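Side-chain contacts in spectinomycin phosphotransferase (Legionella pneumophila, PDB 3I1A), which phosphorylates the antibiotic spectinomycin, probably using a nucleoside triphosphate and a metal ion, and so acts as an antibiotic resistance factor: residues Ile21-Ala26 with Lys47-Lys52; Gly31-Asp34 with Phe38-Gln41; Lys116-Leu121 with Met244-Gly249; Glu152-Phe157 with Arg284-Ile289. All blocks are in the same frame, centred on the assembly; numbering follows the deposited sequence. Where two conformers were deposited one is given.

How the contacts relate
Contacts 1 and 2 share the five-stranded antiparallel sheet of the N-terminal lobe. They touch each other through strands 38-43 and 48-55, with a probable hydrogen bond from Tyr40 N to Ile51 O. Contact 1 is a buried cluster of two isoleucines and a tyrosine. Contact 2 is only partly buried, and there a water joins backbone amides beside two alanines. Contacts 3 and 4 lie in the helical C-terminal part. Both are buried. Contact 3 is apolar and joins a helix to a turn. Contact 4 joins two helices, and its apolar side chains also meet backbone carbonyl oxygens. They meet where Met244 and Phe245 pack on Arg284. The centres of contacts 1 and 4 are about 43 Å apart.

Contact 1 (Ile21-Ala26 with Lys47-Lys52); sequences IDIHTA and KSYFIK
Ile21 and Ile23 both rest against the ring of Tyr49, and the contact is wholly apolar. The first interaction is a CH-pi contact. Ile21 CD1 sits 4.2 Å from the centroid of the Tyr49 ring, 30° off the ring normal, so it lies off-centre toward the hydroxyl end. Its closest ring atom is Tyr49 CZ, with Ile21 CD1 to Tyr49 CZ at 3.7 Å.

The remaining contacts are plain van der Waals ones. The other branch of the same isoleucine places Ile21 CG2 3.7 Å from Tyr49 CE2. Nearer the root of the ring, Ile23 CD1 lies 3.7 Å from Tyr49 CD2. All three methyls are on the same side of the ring plane. Ile21 and Tyr49 approach from opposite directions. With chi1 at -63°, Tyr49 CG stands beside its own backbone N, which carries the ring toward Ile21.

Around the pair, Ile23 also packs on Leu15 of helix 10-19 and on Ala42 of strand 38-43. In the sheet, strand 38-43 lies between strands 25-29 and 48-55. The next residue, Phe50, binds ADP and AMP in other crystals of this protein. The arrangement belongs to the hydrophobic layer between sheet and N-terminal helix, in the kinase-like N-terminal lobe.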
# COMPACT_ATOMS: atom_id res chain seq x y z
N ILE A 21 6.75 -20.77 22.11
CA ILE A 21 8.05 -20.60 21.50
C ILE A 21 9.13 -20.15 22.49
O ILE A 21 8.91 -19.22 23.28
CB ILE A 21 7.98 -19.58 20.36
CG1 ILE A 21 7.02 -20.06 19.26
CG2 ILE A 21 9.38 -19.35 19.79
CD1 ILE A 21 6.65 -18.91 18.27
N ASP A 22 10.28 -20.81 22.45
CA ASP A 22 11.39 -20.44 23.33
C ASP A 22 12.33 -19.50 22.60
O ASP A 22 12.99 -19.87 21.63
CB ASP A 22 12.17 -21.67 23.81
CG ASP A 22 11.53 -22.36 24.99
OD1 ASP A 22 11.11 -21.67 25.95
OD2 ASP A 22 11.46 -23.60 24.98
N ILE A 23 12.37 -18.26 23.07
CA ILE A 23 13.20 -17.22 22.49
C ILE A 23 14.36 -17.01 23.45
O ILE A 23 14.17 -16.96 24.67
CB ILE A 23 12.41 -15.89 22.33
CG1 ILE A 23 11.27 -16.09 21.33
CG2 ILE A 23 13.33 -14.77 21.88
CD1 ILE A 23 11.74 -16.50 19.96
N HIS A 24 15.56 -16.90 22.90
CA HIS A 24 16.74 -16.73 23.74
C HIS A 24 17.24 -15.30 23.68
O HIS A 24 18.07 -14.90 24.49
CB HIS A 24 17.84 -17.71 23.30
CG HIS A 24 18.19 -17.62 21.84
ND1 HIS A 24 18.79 -16.51 21.29
CD2 HIS A 24 18.03 -18.50 20.83
CE1 HIS A 24 18.98 -16.71 19.99
NE2 HIS A 24 18.52 -17.91 19.69
N THR A 25 16.73 -14.52 22.74
CA THR A 25 17.16 -13.14 22.61
C THR A 25 16.11 -12.31 21.87
O THR A 25 15.61 -12.72 20.82
CB THR A 25 18.52 -13.04 21.88
OG1 THR A 25 19.08 -11.73 22.05
CG2 THR A 25 18.36 -13.33 20.40
N ALA A 26 15.78 -11.16 22.43
CA ALA A 26 14.79 -10.26 21.84
C ALA A 26 15.34 -8.84 21.86
O ALA A 26 15.92 -8.39 22.84
CB ALA A 26 13.48 -10.32 22.62
N LYS A 47 14.90 -20.56 14.93
CA LYS A 47 14.52 -19.55 13.94
C LYS A 47 14.60 -18.11 14.47
O LYS A 47 15.10 -17.86 15.56
CB LYS A 47 13.08 -19.81 13.45
CG LYS A 47 12.82 -21.23 12.97
CD LYS A 47 11.32 -21.47 12.79
CE LYS A 47 11.05 -22.91 12.40
NZ LYS A 47 9.58 -23.20 12.26
N SER A 48 14.10 -17.17 13.66
CA SER A 48 14.08 -15.76 14.03
C SER A 48 12.66 -15.26 13.82
O SER A 48 12.02 -15.62 12.83
CB SER A 48 15.05 -14.97 13.16
OG SER A 48 15.14 -13.63 13.62
N TYR A 49 12.16 -14.43 14.73
CA TYR A 49 10.81 -13.91 14.63
C TYR A 49 10.71 -12.38 14.65
O TYR A 49 11.50 -11.70 15.31
CB TYR A 49 9.95 -14.45 15.78
CG TYR A 49 9.78 -15.95 15.77
CD1 TYR A 49 8.72 -16.54 15.08
CD2 TYR A 49 10.66 -16.76 16.45
CE1 TYR A 49 8.55 -17.92 15.08
CE2 TYR A 49 10.50 -18.15 16.46
CZ TYR A 49 9.44 -18.72 15.78
OH TYR A 49 9.30 -20.09 15.79
N PHE A 50 9.72 -11.88 13.93
CA PHE A 50 9.44 -10.44 13.87
C PHE A 50 8.14 -10.26 14.64
O PHE A 50 7.07 -10.79 14.28
CB PHE A 50 9.28 -9.99 12.41
CG PHE A 50 8.91 -8.55 12.25
CD1 PHE A 50 7.59 -8.19 12.01
CD2 PHE A 50 9.88 -7.54 12.33
CE1 PHE A 50 7.23 -6.85 11.84
CE2 PHE A 50 9.53 -6.20 12.17
CZ PHE A 50 8.21 -5.85 11.93
N ILE A 51 8.23 -9.51 15.74
CA ILE A 51 7.07 -9.29 16.59
C ILE A 51 6.57 -7.86 16.54
O ILE A 51 7.37 -6.91 16.59
CB ILE A 51 7.40 -9.64 18.06
CG1 ILE A 51 8.08 -11.02 18.13
CG2 ILE A 51 6.15 -9.59 18.90
CD1 ILE A 51 7.26 -12.16 17.59
N LYS A 52 5.26 -7.70 16.43
CA LYS A 52 4.63 -6.38 16.40
C LYS A 52 3.64 -6.23 17.55
O LYS A 52 2.76 -7.08 17.75
CB LYS A 52 3.89 -6.18 15.08

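Contact 2 (Gly31-Asp34 with Phe38-Gln41); sequences GGAD and FAYQ
The CB of Ala33 points toward residues 38-41, and Ala39 points its own CB back at the loop. The two methyls meet with Ala33 CB 4.2 Å from Ala39 CB. Ala33 CB also comes over the backbone, lying 3.9 Å from Ala39 N and equally far from Phe38 N. The loop methyl therefore covers the start of the strand as well as one side chain. The CB of Phe38 points away from the loop, and its side chain packs on Lys3, Gln4 and Pro5.

A water completes the join. It accepts a hydrogen bond from Ala39 N at 2.8 Å, and a weak one from Ala33 N at 3.4 Å. The water is thus held mainly by Ala39 N. Ala33 is poorly ordered, and the side chain of Asp34 was not modelled, so this loop is probably mobile in the nucleotide-free enzyme.

On its strand, Ala39 packs against Phe50 and so lies beside the nucleotide site. Gly31 and Gly32 lead into the turn, and Gly31 has a positive phi of 51°. A glycine-containing hairpin loop between the first two strands, next to that site, is consistent with the nucleotide-positioning loop of the kinase-like fold.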
# COMPACT_ATOMS: atom_id res chain seq x y z
N GLY A 31 12.57 2.52 14.69
CA GLY A 31 11.88 3.05 13.52
C GLY A 31 11.30 2.03 12.55
O GLY A 31 10.76 2.41 11.51
N GLY A 32 11.40 0.75 12.89
CA GLY A 32 10.86 -0.27 12.01
C GLY A 32 9.37 -0.13 11.81
O GLY A 32 8.88 -0.15 10.67
N ALA A 33 8.64 0.03 12.91
CA ALA A 33 7.18 0.19 12.87
C ALA A 33 6.78 1.65 12.69
O ALA A 33 7.62 2.55 12.76
CB ALA A 33 6.57 -0.37 14.15
N ASP A 34 5.49 1.88 12.46
CA ASP A 34 5.00 3.24 12.27
C ASP A 34 3.69 3.51 12.98
O ASP A 34 2.84 2.63 13.09
N PHE A 38 5.13 -1.20 17.63
CA PHE A 38 6.49 -1.38 18.09
C PHE A 38 6.95 -2.74 17.57
O PHE A 38 6.30 -3.76 17.81
CB PHE A 38 6.52 -1.34 19.62
CG PHE A 38 5.87 -0.12 20.20
CD1 PHE A 38 4.49 -0.04 20.32
CD2 PHE A 38 6.64 0.98 20.58
CE1 PHE A 38 3.88 1.10 20.81
CE2 PHE A 38 6.04 2.13 21.08
CZ PHE A 38 4.66 2.19 21.19
N ALA A 39 8.06 -2.74 16.83
CA ALA A 39 8.58 -3.97 16.25
C ALA A 39 9.79 -4.48 17.01
O ALA A 39 10.61 -3.69 17.52
CB ALA A 39 8.92 -3.75 14.77
N TYR A 40 9.91 -5.80 17.08
CA TYR A 40 11.00 -6.44 17.79
C TYR A 40 11.48 -7.65 17.02
O TYR A 40 10.70 -8.27 16.29
CB TYR A 40 10.52 -6.96 19.16
CG TYR A 40 9.99 -5.93 20.14
CD1 TYR A 40 8.69 -5.44 20.03
CD2 TYR A 40 10.81 -5.45 21.17
CE1 TYR A 40 8.21 -4.49 20.94
CE2 TYR A 40 10.34 -4.51 22.08
CZ TYR A 40 9.04 -4.04 21.95
OH TYR A 40 8.59 -3.09 22.83
N GLN A 41 12.76 -7.99 17.20
CA GLN A 41 13.31 -9.20 16.59
C GLN A 41 13.52 -10.16 17.75
O GLN A 41 14.23 -9.84 18.71
CB GLN A 41 14.66 -8.95 15.90
CG GLN A 41 15.27 -10.25 15.33
CD GLN A 41 16.69 -10.06 14.80
OE1 GLN A 41 16.93 -9.23 13.94
NE2 GLN A 41 17.63 -10.86 15.32
O HOH W 1 9.45 -0.39 16.17

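Contact 3 (Lys116-Leu121 with Met244-Gly249); sequences KQWKQL and MFIGGG
A type II beta turn in the C-terminal lobe of this kinase-like fold runs from Phe245 to Gly248 and presents Ile246 to helix 115-129. Ile246 touches both Trp118 and Leu121, which sit one turn apart on that helix. The turn is closed by the bond from Gly248 N to Phe245 O, at 3.0 Å. Gly247 fills its third position, where the positive phi of 82° suits a residue without a side chain.

One methyl does all the touching. Ile246 chi1 is -52°, which sets CG1 beside the backbone N, and CD1 then extends toward the helix. Ile246 and Trp118 run past each other in opposite directions. The methyl comes to the edge of the indole, near the ring plane, rather than over a face. Phe263 of helix 257-267 packs on both Ile246 and Leu121, and Trp254 meets the Trp118 ring with planes at about 60°. The cluster is thus buried among several parts of the lobe. Within the turn segment, Met244 CE lies over the centre of one face of the Phe245 ring, 3.6 Å above its plane. Back at the helix, Ile246 CD1 lies 4.2 Å from Trp118 CZ3 and 4.3 Å from Leu121 CD2.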
# COMPACT_ATOMS: atom_id res chain seq x y z
N LYS A 116 6.01 -16.56 -14.89
CA LYS A 116 5.26 -17.46 -14.02
C LYS A 116 4.71 -16.70 -12.81
O LYS A 116 3.53 -16.87 -12.42
CB LYS A 116 6.17 -18.60 -13.59
CG LYS A 116 5.51 -19.66 -12.75
CD LYS A 116 6.45 -20.85 -12.57
CE LYS A 116 5.76 -22.00 -11.88
NZ LYS A 116 6.73 -23.10 -11.66
N GLN A 117 5.53 -15.83 -12.23
CA GLN A 117 5.10 -15.04 -11.08
C GLN A 117 4.04 -14.00 -11.47
O GLN A 117 3.18 -13.67 -10.66
CB GLN A 117 6.31 -14.38 -10.41
CG GLN A 117 7.25 -15.43 -9.82
CD GLN A 117 8.63 -14.90 -9.44
OE1 GLN A 117 9.10 -13.90 -9.96
NE2 GLN A 117 9.30 -15.61 -8.55
N TRP A 118 4.09 -13.48 -12.68
CA TRP A 118 3.08 -12.51 -13.10
C TRP A 118 1.74 -13.24 -13.18
O TRP A 118 0.73 -12.70 -12.76
CB TRP A 118 3.40 -11.91 -14.46
CG TRP A 118 4.30 -10.73 -14.37
CD1 TRP A 118 5.61 -10.65 -14.74
CD2 TRP A 118 3.94 -9.42 -13.89
NE1 TRP A 118 6.09 -9.38 -14.52
CE2 TRP A 118 5.10 -8.60 -14.00
CE3 TRP A 118 2.77 -8.86 -13.38
CZ2 TRP A 118 5.10 -7.26 -13.62
CZ3 TRP A 118 2.77 -7.51 -13.00
CH2 TRP A 118 3.93 -6.73 -13.13
N LYS A 119 1.77 -14.46 -13.71
CA LYS A 119 0.55 -15.24 -13.80
C LYS A 119 -0.01 -15.55 -12.41
O LYS A 119 -1.22 -15.43 -12.18
CB LYS A 119 0.80 -16.55 -14.56
CG LYS A 119 1.03 -16.31 -16.05
CD LYS A 119 1.28 -17.61 -16.83
CE LYS A 119 1.62 -17.28 -18.30
NZ LYS A 119 2.11 -18.44 -19.09
N GLN A 120 0.88 -15.93 -11.48
CA GLN A 120 0.49 -16.25 -10.11
C GLN A 120 -0.11 -15.00 -9.45
O GLN A 120 -1.09 -15.09 -8.70
CB GLN A 120 1.71 -16.72 -9.31
CG GLN A 120 1.41 -17.00 -7.85
CD GLN A 120 2.63 -17.44 -7.05
OE1 GLN A 120 3.78 -17.13 -7.40
NE2 GLN A 120 2.37 -18.15 -5.94
N LEU A 121 0.46 -13.82 -9.73
CA LEU A 121 -0.07 -12.59 -9.14
C LEU A 121 -1.49 -12.36 -9.67
O LEU A 121 -2.39 -11.95 -8.92
CB LEU A 121 0.84 -11.39 -9.46
CG LEU A 121 0.31 -10.01 -9.03
CD1 LEU A 121 0.20 -9.94 -7.50
CD2 LEU A 121 1.25 -8.92 -9.54
N MET A 244 -5.38 -1.06 -11.76
CA MET A 244 -4.69 0.10 -12.31
C MET A 244 -3.18 -0.00 -12.16
O MET A 244 -2.43 0.62 -12.92
CB MET A 244 -5.18 1.38 -11.64
CG MET A 244 -4.87 1.46 -10.16
SD MET A 244 -4.29 3.13 -9.64
CE MET A 244 -2.49 2.93 -9.96
N PHE A 245 -2.73 -0.80 -11.21
CA PHE A 245 -1.30 -0.95 -10.98
C PHE A 245 -0.61 -1.84 -12.02
O PHE A 245 0.60 -1.71 -12.24
CB PHE A 245 -1.06 -1.52 -9.58
CG PHE A 245 -1.38 -0.54 -8.48
CD1 PHE A 245 -2.64 -0.53 -7.88
CD2 PHE A 245 -0.44 0.40 -8.07
CE1 PHE A 245 -2.96 0.42 -6.89
CE2 PHE A 245 -0.76 1.35 -7.08
CZ PHE A 245 -2.01 1.36 -6.50
N ILE A 246 -1.36 -2.72 -12.67
CA ILE A 246 -0.76 -3.62 -13.67
C ILE A 246 -0.53 -2.76 -14.90
O ILE A 246 -1.48 -2.31 -15.53
CB ILE A 246 -1.71 -4.82 -13.95
CG1 ILE A 246 -2.10 -5.48 -12.62
CG2 ILE A 246 -1.03 -5.82 -14.89
CD1 ILE A 246 -0.93 -6.00 -11.76
N GLY A 247 0.74 -2.51 -15.21
CA GLY A 247 1.05 -1.63 -16.33
C GLY A 247 0.95 -0.16 -15.89
O GLY A 247 1.06 0.76 -16.71
N GLY A 248 0.75 0.06 -14.60
CA GLY A 248 0.60 1.42 -14.08
C GLY A 248 1.89 2.23 -13.97
O GLY A 248 1.84 3.45 -13.90
N GLY A 249 3.02 1.54 -13.92
CA GLY A 249 4.31 2.24 -13.84
C GLY A 249 4.75 2.83 -12.51
O GLY A 249 5.69 3.63 -12.49

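Contact 4 (Glu152-Phe157 with Arg284-Ile289); sequences EIVRSF and RIVEDI
The Phe157 ring meets Ile289 O at its edge, in the ring plane, with Phe157 CE2 3.4 Å from Ile289 O. One face of the same ring is covered by its own helix: Ile153 O lies 3.4 Å above the plane, and Val154 CA also sits toward the rim. The contact is a helix-helix packing in the C-terminal part of this kinase-like fold, between helices 149-157 and 274-297. The axes of the two short segments come within 9.2 Å and cross at 52°.

Val154 is the main apolar contributor. Its CG1 is anti to the backbone N, chi1 177°, which leaves CG2, beside that N, to meet Val286 and Ile289. Val154 CG2 lies 3.8 Å from Val286 CG1 and 3.9 Å from Ile289 CG2, so the methyl wedges between residues three apart. Val154 and Ile289 cross at about a right angle. Helix 182-198 closes over the pair: Val189 packs on Val154, and Leu188 packs on Ile289. Ala290 adds to the same patch from helix 274-297. The interface lies away from the annotated nucleotide and magnesium residues. The nearest approach of Val154 is to a backbone oxygen, with Val154 CG2 3.5 Å from Val286 O.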
# COMPACT_ATOMS: atom_id res chain seq x y z
N GLU A 152 -9.15 18.88 -4.41
CA GLU A 152 -9.31 20.22 -3.85
C GLU A 152 -7.98 20.75 -3.34
O GLU A 152 -7.64 21.90 -3.59
CB GLU A 152 -10.35 20.22 -2.72
CG GLU A 152 -11.76 19.86 -3.20
CD GLU A 152 -12.79 19.85 -2.09
OE1 GLU A 152 -12.46 19.43 -0.96
OE2 GLU A 152 -13.94 20.24 -2.35
N ILE A 153 -7.23 19.90 -2.64
CA ILE A 153 -5.94 20.33 -2.11
C ILE A 153 -5.00 20.75 -3.23
O ILE A 153 -4.31 21.76 -3.12
CB ILE A 153 -5.28 19.21 -1.29
CG1 ILE A 153 -6.01 19.05 0.04
CG2 ILE A 153 -3.81 19.54 -1.02
CD1 ILE A 153 -5.69 17.75 0.76
N VAL A 154 -4.96 19.99 -4.32
CA VAL A 154 -4.05 20.39 -5.39
C VAL A 154 -4.52 21.72 -5.99
O VAL A 154 -3.71 22.54 -6.40
CB VAL A 154 -3.94 19.31 -6.51
CG1 VAL A 154 -3.05 19.82 -7.61
CG2 VAL A 154 -3.34 18.01 -5.94
N ARG A 155 -5.83 21.95 -6.04
CA ARG A 155 -6.28 23.23 -6.60
C ARG A 155 -5.88 24.36 -5.67
O ARG A 155 -5.62 25.47 -6.14
CB ARG A 155 -7.81 23.26 -6.82
CG ARG A 155 -8.26 22.29 -7.88
CD ARG A 155 -9.69 22.54 -8.33
NE ARG A 155 -10.22 21.38 -9.04
CZ ARG A 155 -10.99 20.46 -8.46
NH1 ARG A 155 -11.32 20.58 -7.18
NH2 ARG A 155 -11.42 19.41 -9.15
N SER A 156 -5.84 24.10 -4.36
CA SER A 156 -5.44 25.15 -3.42
C SER A 156 -3.99 25.55 -3.67
O SER A 156 -3.59 26.65 -3.28
CB SER A 156 -5.62 24.70 -1.97
OG SER A 156 -4.66 23.71 -1.61
N PHE A 157 -3.21 24.68 -4.31
CA PHE A 157 -1.80 25.00 -4.59
C PHE A 157 -1.65 26.03 -5.71
O PHE A 157 -0.68 26.79 -5.72
CB PHE A 157 -0.99 23.76 -5.04
CG PHE A 157 -0.82 22.69 -3.99
CD1 PHE A 157 -1.15 22.91 -2.65
CD2 PHE A 157 -0.29 21.45 -4.36
CE1 PHE A 157 -0.96 21.92 -1.70
CE2 PHE A 157 -0.09 20.45 -3.40
CZ PHE A 157 -0.43 20.68 -2.08
N ARG A 284 -4.66 8.66 -8.22
CA ARG A 284 -3.58 8.30 -7.32
C ARG A 284 -2.43 9.32 -7.44
O ARG A 284 -1.79 9.64 -6.44
CB ARG A 284 -3.04 6.91 -7.63
CG ARG A 284 -2.13 6.37 -6.52
CD ARG A 284 -1.66 4.94 -6.84
NE ARG A 284 -0.82 4.42 -5.76
CZ ARG A 284 0.49 4.64 -5.66
NH1 ARG A 284 1.12 5.37 -6.58
NH2 ARG A 284 1.15 4.15 -4.61
N ILE A 285 -2.19 9.82 -8.65
CA ILE A 285 -1.12 10.82 -8.83
C ILE A 285 -1.54 12.13 -8.16
O ILE A 285 -0.72 12.80 -7.51
CB ILE A 285 -0.80 11.04 -10.33
CG1 ILE A 285 -0.33 9.71 -10.93
CG2 ILE A 285 0.29 12.09 -10.51
CD1 ILE A 285 -0.21 9.70 -12.44
N VAL A 286 -2.81 12.49 -8.29
CA VAL A 286 -3.32 13.69 -7.64
C VAL A 286 -3.10 13.62 -6.13
O VAL A 286 -2.70 14.61 -5.51
CB VAL A 286 -4.82 13.89 -7.94
CG1 VAL A 286 -5.39 14.98 -7.03
CG2 VAL A 286 -5.01 14.24 -9.40
N GLU A 287 -3.35 12.44 -5.56
CA GLU A 287 -3.18 12.18 -4.13
C GLU A 287 -1.72 12.43 -3.72
O GLU A 287 -1.45 13.06 -2.70
CB GLU A 287 -3.60 10.73 -3.80
CG GLU A 287 -5.06 10.58 -3.36
CD GLU A 287 -5.65 9.19 -3.59
OE1 GLU A 287 -4.97 8.19 -3.31
OE2 GLU A 287 -6.81 9.12 -4.06
N ASP A 288 -0.79 11.92 -4.52
CA ASP A 288 0.64 12.10 -4.25
C ASP A 288 1.08 13.57 -4.48
O ASP A 288 1.95 14.07 -3.78
CB ASP A 288 1.50 11.20 -5.16
CG ASP A 288 1.61 9.76 -4.63
OD1 ASP A 288 1.28 9.53 -3.46
OD2 ASP A 288 2.05 8.89 -5.40
N ILE A 289 0.50 14.25 -5.46
CA ILE A 289 0.91 15.64 -5.69
C ILE A 289 0.49 16.43 -4.46
O ILE A 289 1.19 17.35 -4.00
CB ILE A 289 0.24 16.24 -6.99
CG1 ILE A 289 0.91 15.64 -8.23
CG2 ILE A 289 0.41 17.76 -7.04
CD1 ILE A 289 0.21 15.96 -9.55